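Transcriptional regulator, MarR family (Listeria monocytogenes str. 4b, PDB 2QWW) probably binds DNA as a dimeric transcriptional repressor, using a winged helix-turn-helix domain like those of other MarR-family regulators. Local coordinates at residues Ile47-Tyr51 against Ser111-Thr115; Gln42-Ile47 against Asn75-Leu79; Gly55-Leu61 against Ser96-Leu101. One frame throughout, in Å; residues are numbered along the deposited sequence.

Interaction 1: Ile47-Tyr51 against Ser111-Thr115; sequences INVIY and SKRST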
loop_
_atom_site.group_PDB
_atom_site.type_symbol
_atom_site.label_atom_id
_atom_site.label_comp_id
_atom_site.label_asym_id
_atom_site.label_seq_id
_atom_site.Cartn_x
_atom_site.Cartn_y
_atom_site.Cartn_z
ATOM N N ILE A 47 -11.540 6.072 -8.050
ATOM C CA ILE A 47 -11.579 6.134 -9.512
ATOM C C ILE A 47 -11.162 4.800 -10.100
ATOM O O ILE A 47 -11.805 4.300 -11.006
ATOM C CB ILE A 47 -10.632 7.221 -10.069
ATOM C CG1 ILE A 47 -11.116 8.621 -9.698
ATOM C CG2 ILE A 47 -10.525 7.130 -11.593
ATOM C CD1 ILE A 47 -12.265 9.142 -10.508
ATOM N N ASN A 48 -10.100 4.227 -9.545
ATOM C CA ASN A 48 -9.553 2.961 -10.006
ATOM C C ASN A 48 -10.471 1.754 -9.762
ATOM O O ASN A 48 -10.576 0.876 -10.622
ATOM C CB ASN A 48 -8.155 2.761 -9.413
ATOM C CG ASN A 48 -7.134 3.778 -9.968
ATOM O OD1 ASN A 48 -7.210 4.173 -11.137
ATOM N ND2 ASN A 48 -6.175 4.192 -9.129
ATOM N N VAL A 49 -11.143 1.732 -8.620
ATOM C CA VAL A 49 -12.131 0.705 -8.332
ATOM C C VAL A 49 -13.276 0.824 -9.329
ATOM O O VAL A 49 -13.705 -0.163 -9.902
ATOM C CB VAL A 49 -12.709 0.846 -6.926
ATOM C CG1 VAL A 49 -13.928 -0.046 -6.742
ATOM C CG2 VAL A 49 -11.640 0.536 -5.846
ATOM N N ILE A 50 -13.753 2.040 -9.560
ATOM C CA ILE A 50 -14.886 2.251 -10.474
ATOM C C ILE A 50 -14.522 1.878 -11.915
ATOM O O ILE A 50 -15.383 1.461 -12.710
ATOM C CB ILE A 50 -15.429 3.711 -10.383
ATOM C CG1 ILE A 50 -15.958 4.006 -8.982
ATOM C CG2 ILE A 50 -16.555 3.940 -11.354
ATOM C CD1 ILE A 50 -16.356 5.468 -8.758
ATOM N N TYR A 51 -13.255 2.039 -12.265
ATOM C CA TYR A 51 -12.792 1.717 -13.602
ATOM C C TYR A 51 -12.869 0.212 -13.861
ATOM O O TYR A 51 -13.286 -0.212 -14.932
ATOM C CB TYR A 51 -11.349 2.193 -13.793
ATOM C CG TYR A 51 -10.814 2.029 -15.203
ATOM C CD1 TYR A 51 -11.480 2.585 -16.293
ATOM C CD2 TYR A 51 -9.622 1.358 -15.441
ATOM C CE1 TYR A 51 -10.988 2.453 -17.582
ATOM C CE2 TYR A 51 -9.121 1.217 -16.724
ATOM C CZ TYR A 51 -9.810 1.773 -17.795
ATOM O OH TYR A 51 -9.309 1.645 -19.070
ATOM N N SER A 111 -7.548 7.957 -14.565
ATOM C CA SER A 111 -7.283 6.636 -13.998
ATOM C C SER A 111 -6.015 6.101 -14.672
ATOM O O SER A 111 -5.054 5.732 -14.006
ATOM C CB SER A 111 -8.440 5.679 -14.267
ATOM O OG SER A 111 -8.215 4.447 -13.605
ATOM N N LYS A 112 -6.006 6.142 -15.998
ATOM C CA LYS A 112 -4.865 5.708 -16.806
ATOM C C LYS A 112 -3.551 6.423 -16.435
ATOM O O LYS A 112 -2.500 5.787 -16.298
ATOM C CB LYS A 112 -5.182 5.891 -18.297
ATOM C CG LYS A 112 -6.230 4.900 -18.819
ATOM C CD LYS A 112 -6.807 5.321 -20.148
ATOM C CE LYS A 112 -7.869 4.337 -20.622
ATOM N NZ LYS A 112 -8.533 4.805 -21.880
ATOM N N ARG A 113 -3.615 7.736 -16.252
ATOM C CA ARG A 113 -2.431 8.493 -15.859
ATOM C C ARG A 113 -2.007 8.158 -14.422
ATOM O O ARG A 113 -0.833 8.314 -14.056
ATOM C CB ARG A 113 -2.667 9.994 -16.046
ATOM C CG ARG A 113 -2.834 10.414 -17.512
ATOM C CD ARG A 113 -3.095 11.907 -17.641
ATOM N NE ARG A 113 -2.047 12.660 -16.957
ATOM C CZ ARG A 113 -2.091 13.960 -16.667
ATOM N NH1 ARG A 113 -3.144 14.706 -16.989
ATOM N NH2 ARG A 113 -1.063 14.514 -16.025
ATOM N N SER A 114 -2.945 7.683 -13.606
ATOM C CA SER A 114 -2.623 7.280 -12.235
ATOM C C SER A 114 -1.877 5.940 -12.190
ATOM O O SER A 114 -1.006 5.728 -11.339
ATOM C CB SER A 114 -3.894 7.154 -11.398
ATOM O OG SER A 114 -3.568 6.856 -10.050
ATOM N N THR A 115 -2.222 5.029 -13.096
ATOM C CA THR A 115 -1.585 3.699 -13.132
ATOM C C THR A 115 -0.217 3.758 -13.812
ATOM O O THR A 115 0.714 3.086 -13.368
ATOM C CB THR A 115 -2.493 2.674 -13.824
ATOM O OG1 THR A 115 -2.803 3.121 -15.156
ATOM C CG2 THR A 115 -3.779 2.521 -13.039
#
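N48 and S111 join helix 41-52 of the winged helix-turn-helix domain to helix 105-115, which follows the last strand of the wing, through one side-chain hydrogen bond, at the place where the backbones come nearest (CA to CA 5.9 Å). Helix 41-52 lies in the DNA-binding part of the MarR fold. The short segments run at 112° to each other with their axes 10.3 Å apart. S111 takes the largest part in the contact, touched by I47, N48 and Y51. The hydroxyl S111 OG donates to N48 OD1 at 2.7 Å, lying in the carbonyl plane with a C=O...donor angle of 158°. With OD1 turned to the serine, N48 ND2 lies on the side of S114, 3.8 Å from S114 OG. Y51, one turn further along, covers the other flank of the serine. With its CG anti to the backbone N (chi1 -174°), the side chain swings out toward helix 105-115. Its CB, CG and CD2 each come 3.9 Å from S111 OG, which sits obliquely to the ring. Beyond the ring, OH reaches the aliphatic end of K112, 3.4 Å from CE. The lysine is extended beyond CG, and the two side chains cross at about a right angle on the exposed side. On the buried side, the branch methyl I47 CG2 meets S111 CB at 3.7 Å, while I47 and Y51 both also touch L103 of the wing strand 100-103. S114 also packs against L37 of the long helix 8-37. At the C-terminal end of helix 105-115 the T115 hydroxyl turns back onto its own helix, T115 OG1 donating to K112 O at 2.9 Å from a position tilted out of the carbonyl plane.

Interaction 2: Gln42-Ile47 against Asn75-Leu79; sequences QQLAMI and NVDGL
N75 starts the contact with its CB against the terminal methyl of selenomethionine M46, 3.6 Å from CE, while its backbone carbonyl turns to water. One water donates to N75 O at 2.6 Å and accepts from Q43 NE2 at 2.9 Å, bridging helix 41-52 to helix 69-81, the probable recognition helix of this winged helix-turn-helix. N75 O also receives the helical bond from L79 N, so two donors share it. V76 points its CB away, yet its CG2 methyl lies 3.7 Å from M46 SE, the two side chains crossing at about a right angle. L79, a turn beyond N75, fills the centre. Its CD1 touches both M46 SE and M46 CG, at 3.6 Å each, and also meets I47 CD1 at 3.8 Å; the L79 and Q43 side chains run past each other in opposite directions, L79 CD2 lying 3.9 Å from Q43 NE2. The M46 side chain runs extended from CB and bends at chi3 (-62°), which carries CE round to N75 while SE touches both V76 and L79. Q42, at the margin, packs on I66 of the second subunit. The two segments, at 79°, are thus joined by nondirectional apolar packing, and the polar link between Q43 NE2 and N75 O is water-mediated.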
loop_
_atom_site.group_PDB
_atom_site.type_symbol
_atom_site.label_atom_id
_atom_site.label_comp_id
_atom_site.label_asym_id
_atom_site.label_seq_id
_atom_site.Cartn_x
_atom_site.Cartn_y
_atom_site.Cartn_z
ATOM N N GLN A 42 -6.915 8.886 -2.172
ATOM C CA GLN A 42 -8.194 8.242 -1.881
ATOM C C GLN A 42 -9.158 8.446 -3.069
ATOM O O GLN A 42 -9.864 7.523 -3.470
ATOM C CB GLN A 42 -8.812 8.784 -0.584
ATOM C CG GLN A 42 -7.865 8.842 0.622
ATOM C CD GLN A 42 -7.092 10.171 0.773
ATOM O OE1 GLN A 42 -5.862 10.185 0.749
ATOM N NE2 GLN A 42 -7.821 11.282 0.919
ATOM N N GLN A 43 -9.188 9.652 -3.621
ATOM C CA GLN A 43 -9.975 9.935 -4.830
ATOM C C GLN A 43 -9.565 9.053 -6.001
ATOM O O GLN A 43 -10.414 8.584 -6.751
ATOM C CB GLN A 43 -9.861 11.393 -5.252
ATOM C CG GLN A 43 -10.763 12.356 -4.486
ATOM C CD GLN A 43 -10.590 13.784 -4.969
ATOM O OE1 GLN A 43 -9.476 14.278 -5.030
ATOM N NE2 GLN A 43 -11.682 14.447 -5.304
ATOM N N LEU A 44 -8.266 8.858 -6.182
ATOM C CA LEU A 44 -7.756 7.961 -7.226
ATOM C C LEU A 44 -8.037 6.506 -6.928
ATOM O O LEU A 44 -8.326 5.757 -7.834
ATOM C CB LEU A 44 -6.261 8.141 -7.416
ATOM C CG LEU A 44 -5.864 9.426 -8.097
ATOM C CD1 LEU A 44 -4.384 9.626 -7.938
ATOM C CD2 LEU A 44 -6.279 9.396 -9.568
ATOM N N ALA A 45 -7.965 6.100 -5.667
ATOM C CA ALA A 45 -8.291 4.725 -5.316
ATOM C C ALA A 45 -9.729 4.415 -5.740
ATOM O O ALA A 45 -10.007 3.363 -6.324
ATOM C CB ALA A 45 -8.115 4.504 -3.834
HETATM N N MSE A 46 -10.634 5.352 -5.463
HETATM C CA MSE A 46 -12.052 5.236 -5.842
HETATM C C MSE A 46 -12.208 5.159 -7.350
HETATM O O MSE A 46 -12.917 4.293 -7.862
HETATM C CB MSE A 46 -12.821 6.433 -5.287
HETATM C CG MSE A 46 -14.328 6.504 -5.623
HETATM SE SE MSE A 46 -15.375 7.807 -4.516
HETATM C CE MSE A 46 -15.094 7.039 -2.834
ATOM N N ILE A 47 -11.540 6.072 -8.050
ATOM C CA ILE A 47 -11.579 6.134 -9.512
ATOM C C ILE A 47 -11.162 4.800 -10.100
ATOM O O ILE A 47 -11.805 4.300 -11.006
ATOM C CB ILE A 47 -10.632 7.221 -10.069
ATOM C CG1 ILE A 47 -11.116 8.621 -9.698
ATOM C CG2 ILE A 47 -10.525 7.130 -11.593
ATOM C CD1 ILE A 47 -12.265 9.142 -10.508
ATOM N N ASN A 75 -17.042 11.895 -1.025
ATOM C CA ASN A 75 -16.080 11.666 -2.086
ATOM C C ASN A 75 -16.724 11.377 -3.433
ATOM O O ASN A 75 -16.229 11.831 -4.455
ATOM C CB ASN A 75 -15.169 10.503 -1.745
ATOM C CG ASN A 75 -14.147 10.843 -0.694
ATOM O OD1 ASN A 75 -14.370 11.687 0.172
ATOM N ND2 ASN A 75 -13.003 10.175 -0.767
ATOM N N VAL A 76 -17.808 10.600 -3.430
ATOM C CA VAL A 76 -18.557 10.293 -4.649
ATOM C C VAL A 76 -19.184 11.549 -5.216
ATOM O O VAL A 76 -19.113 11.765 -6.414
ATOM C CB VAL A 76 -19.658 9.239 -4.412
ATOM C CG1 VAL A 76 -20.684 9.224 -5.545
ATOM C CG2 VAL A 76 -19.063 7.878 -4.251
ATOM N N ASP A 77 -19.814 12.374 -4.382
ATOM C CA ASP A 77 -20.423 13.597 -4.906
ATOM C C ASP A 77 -19.342 14.529 -5.483
ATOM O O ASP A 77 -19.563 15.181 -6.494
ATOM C CB ASP A 77 -21.284 14.313 -3.858
ATOM C CG ASP A 77 -22.437 15.091 -4.494
ATOM O OD1 ASP A 77 -22.261 15.668 -5.592
ATOM O OD2 ASP A 77 -23.541 15.116 -3.902
ATOM N N GLY A 78 -18.167 14.541 -4.858
ATOM C CA GLY A 78 -17.026 15.306 -5.354
ATOM C C GLY A 78 -16.577 14.850 -6.740
ATOM O O GLY A 78 -16.365 15.671 -7.625
ATOM N N LEU A 79 -16.445 13.541 -6.938
ATOM C CA LEU A 79 -16.064 13.012 -8.239
ATOM C C LEU A 79 -17.123 13.250 -9.270
ATOM O O LEU A 79 -16.801 13.332 -10.438
ATOM C CB LEU A 79 -15.744 11.529 -8.187
ATOM C CG LEU A 79 -14.566 11.094 -7.328
ATOM C CD1 LEU A 79 -14.424 9.603 -7.460
ATOM C CD2 LEU A 79 -13.294 11.796 -7.747
HETATM O O HOH W 1 -14.271 13.492 -4.551
#

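Interaction 3: Gly55-Leu61 against Ser96-Leu101; sequences GISVADL and SMDLTL
V58 and M97 cross at about a right angle, with V58 CG1 pressed to 3.4 Å from the selenomethionine methyl M97 CE, tighter than usual for two carbons. M97 is bent at chi2 and chi3, which curls its tip back over the start of helix 58-65; its CB lies beside A59 CB. The other branch of V58, CG2, faces L99 and meets L99 CB at 3.7 Å. L101 comes in from the face of the strand pair that carries I56 and L101: its CD1 touches L61 CD2 at 3.8 Å, these two side chains also nearly perpendicular, and both continue into the core, L101 onto V76 and L61 onto M46. T100 turns to the opposite face, sharing it with S57 as an antiparallel non-hydrogen-bonded pair. This is the short, weakly bonded strand 56-57 laid against the wing of the winged helix fold, where strand 100-103 forms the middle of a three-stranded sheet and residues 96-99 lead into it. Backbone bonds flank the side chains: V58 N donates to L99 O and A59 N to M97 O, both at 2.7 Å, and G55 N donates to L101 O at 2.8 Å. With OG lying between the backbone N and carbonyl carbon (chi1 73°), S57 accepts from D60 N at 3.0 Å, the N-cap bond of helix 58-65.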
loop_
_atom_site.group_PDB
_atom_site.type_symbol
_atom_site.label_atom_id
_atom_site.label_comp_id
_atom_site.label_asym_id
_atom_site.label_seq_id
_atom_site.Cartn_x
_atom_site.Cartn_y
_atom_site.Cartn_z
ATOM N N GLY A 55 -20.572 0.131 -12.842
ATOM C CA GLY A 55 -21.853 -0.230 -12.309
ATOM C C GLY A 55 -21.742 -0.655 -10.861
ATOM O O GLY A 55 -22.716 -1.131 -10.309
ATOM N N ILE A 56 -20.570 -0.507 -10.244
ATOM C CA ILE A 56 -20.412 -0.839 -8.826
ATOM C C ILE A 56 -21.325 0.066 -8.000
ATOM O O ILE A 56 -21.622 1.184 -8.417
ATOM C CB ILE A 56 -18.939 -0.717 -8.339
ATOM C CG1 ILE A 56 -18.787 -1.282 -6.923
ATOM C CG2 ILE A 56 -18.425 0.732 -8.399
ATOM C CD1 ILE A 56 -17.386 -1.298 -6.419
ATOM N N SER A 57 -21.782 -0.426 -6.846
ATOM C CA SER A 57 -22.652 0.353 -5.980
ATOM C C SER A 57 -21.830 1.125 -4.961
ATOM O O SER A 57 -20.747 0.687 -4.556
ATOM C CB SER A 57 -23.645 -0.544 -5.252
ATOM O OG SER A 57 -23.010 -1.298 -4.227
ATOM N N VAL A 58 -22.364 2.254 -4.523
ATOM C CA VAL A 58 -21.687 3.060 -3.512
ATOM C C VAL A 58 -21.513 2.212 -2.250
ATOM O O VAL A 58 -20.477 2.280 -1.613
ATOM C CB VAL A 58 -22.426 4.399 -3.231
ATOM C CG1 VAL A 58 -21.781 5.146 -2.086
ATOM C CG2 VAL A 58 -22.429 5.291 -4.464
ATOM N N ALA A 59 -22.516 1.398 -1.916
ATOM C CA ALA A 59 -22.462 0.481 -0.773
ATOM C C ALA A 59 -21.259 -0.443 -0.838
ATOM O O ALA A 59 -20.593 -0.661 0.166
ATOM C CB ALA A 59 -23.722 -0.363 -0.717
ATOM N N ASP A 60 -20.988 -0.992 -2.017
ATOM C CA ASP A 60 -19.859 -1.908 -2.208
ATOM C C ASP A 60 -18.547 -1.183 -2.429
ATOM O O ASP A 60 -17.474 -1.724 -2.153
ATOM C CB ASP A 60 -20.138 -2.841 -3.376
ATOM C CG ASP A 60 -21.313 -3.759 -3.100
ATOM O OD1 ASP A 60 -21.433 -4.211 -1.948
ATOM O OD2 ASP A 60 -22.109 -4.024 -4.018
ATOM N N LEU A 61 -18.632 0.047 -2.915
ATOM C CA LEU A 61 -17.455 0.867 -3.154
ATOM C C LEU A 61 -16.795 1.180 -1.812
ATOM O O LEU A 61 -15.587 1.006 -1.655
ATOM C CB LEU A 61 -17.862 2.121 -3.935
ATOM C CG LEU A 61 -16.799 3.138 -4.360
ATOM C CD1 LEU A 61 -15.621 2.489 -5.059
ATOM C CD2 LEU A 61 -17.456 4.164 -5.257
ATOM N N SER A 96 -26.717 8.184 -1.748
ATOM C CA SER A 96 -27.264 6.837 -1.578
ATOM C C SER A 96 -26.245 5.709 -1.654
ATOM O O SER A 96 -25.335 5.737 -2.479
ATOM C CB SER A 96 -28.321 6.567 -2.652
ATOM O OG SER A 96 -28.699 5.200 -2.641
HETATM N N MSE A 97 -26.429 4.706 -0.801
HETATM C CA MSE A 97 -25.592 3.511 -0.821
HETATM C C MSE A 97 -25.971 2.613 -2.007
HETATM O O MSE A 97 -25.153 1.815 -2.467
HETATM C CB MSE A 97 -25.720 2.719 0.494
HETATM C CG MSE A 97 -25.064 3.335 1.740
HETATM SE SE MSE A 97 -23.127 3.763 1.569
HETATM C CE MSE A 97 -23.292 5.630 0.873
ATOM N N ASP A 98 -27.209 2.750 -2.489
ATOM C CA ASP A 98 -27.725 1.966 -3.626
ATOM C C ASP A 98 -27.371 2.580 -4.983
ATOM O O ASP A 98 -27.694 2.019 -6.029
ATOM C CB ASP A 98 -29.251 1.813 -3.524
ATOM C CG ASP A 98 -29.684 1.036 -2.288
ATOM N N LEU A 99 -26.728 3.739 -4.963
ATOM C CA LEU A 99 -26.310 4.424 -6.177
ATOM C C LEU A 99 -25.213 3.627 -6.902
ATOM O O LEU A 99 -24.292 3.121 -6.265
ATOM C CB LEU A 99 -25.797 5.809 -5.790
ATOM C CG LEU A 99 -25.279 6.738 -6.882
ATOM C CD1 LEU A 99 -26.393 7.106 -7.848
ATOM C CD2 LEU A 99 -24.692 7.970 -6.227
ATOM N N THR A 100 -25.332 3.495 -8.224
ATOM C CA THR A 100 -24.342 2.778 -9.031
ATOM C C THR A 100 -23.624 3.749 -9.958
ATOM O O THR A 100 -24.233 4.673 -10.487
ATOM C CB THR A 100 -24.974 1.662 -9.849
ATOM O OG1 THR A 100 -26.017 2.209 -10.666
ATOM C CG2 THR A 100 -25.552 0.610 -8.945
ATOM N N LEU A 101 -22.352 3.476 -10.220
ATOM C CA LEU A 101 -21.494 4.413 -10.926
ATOM C C LEU A 101 -20.606 3.829 -12.008
ATOM O O LEU A 101 -20.156 2.688 -11.897
ATOM C CB LEU A 101 -20.523 5.008 -9.885
ATOM C CG LEU A 101 -21.088 5.606 -8.589
ATOM C CD1 LEU A 101 -19.989 5.858 -7.593
ATOM C CD2 LEU A 101 -21.861 6.885 -8.874
#

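From the N terminus, helix 8-37 leads to helix 41-52, which opens interaction 2 and then, sharing I47, interaction 1. Residues 55-61 open interaction 3. Interaction 2 closes first, when helix 69-81 returns to helix 41-52; interaction 3 closes next, at residues 96-101, so these two cross. Interaction 1 closes last, on helix 105-115; its loop encloses all of interaction 3 and crosses interaction 2. Helix 41-52 is thereby tied both to the probable recognition helix and to the helix beyond the wing, while the wing strand is tied to the start of helix 58-65. V49, I50, M46 and V76 reach interaction 3 through L61 or L101, while L44 and S114 join interactions 1 and 2.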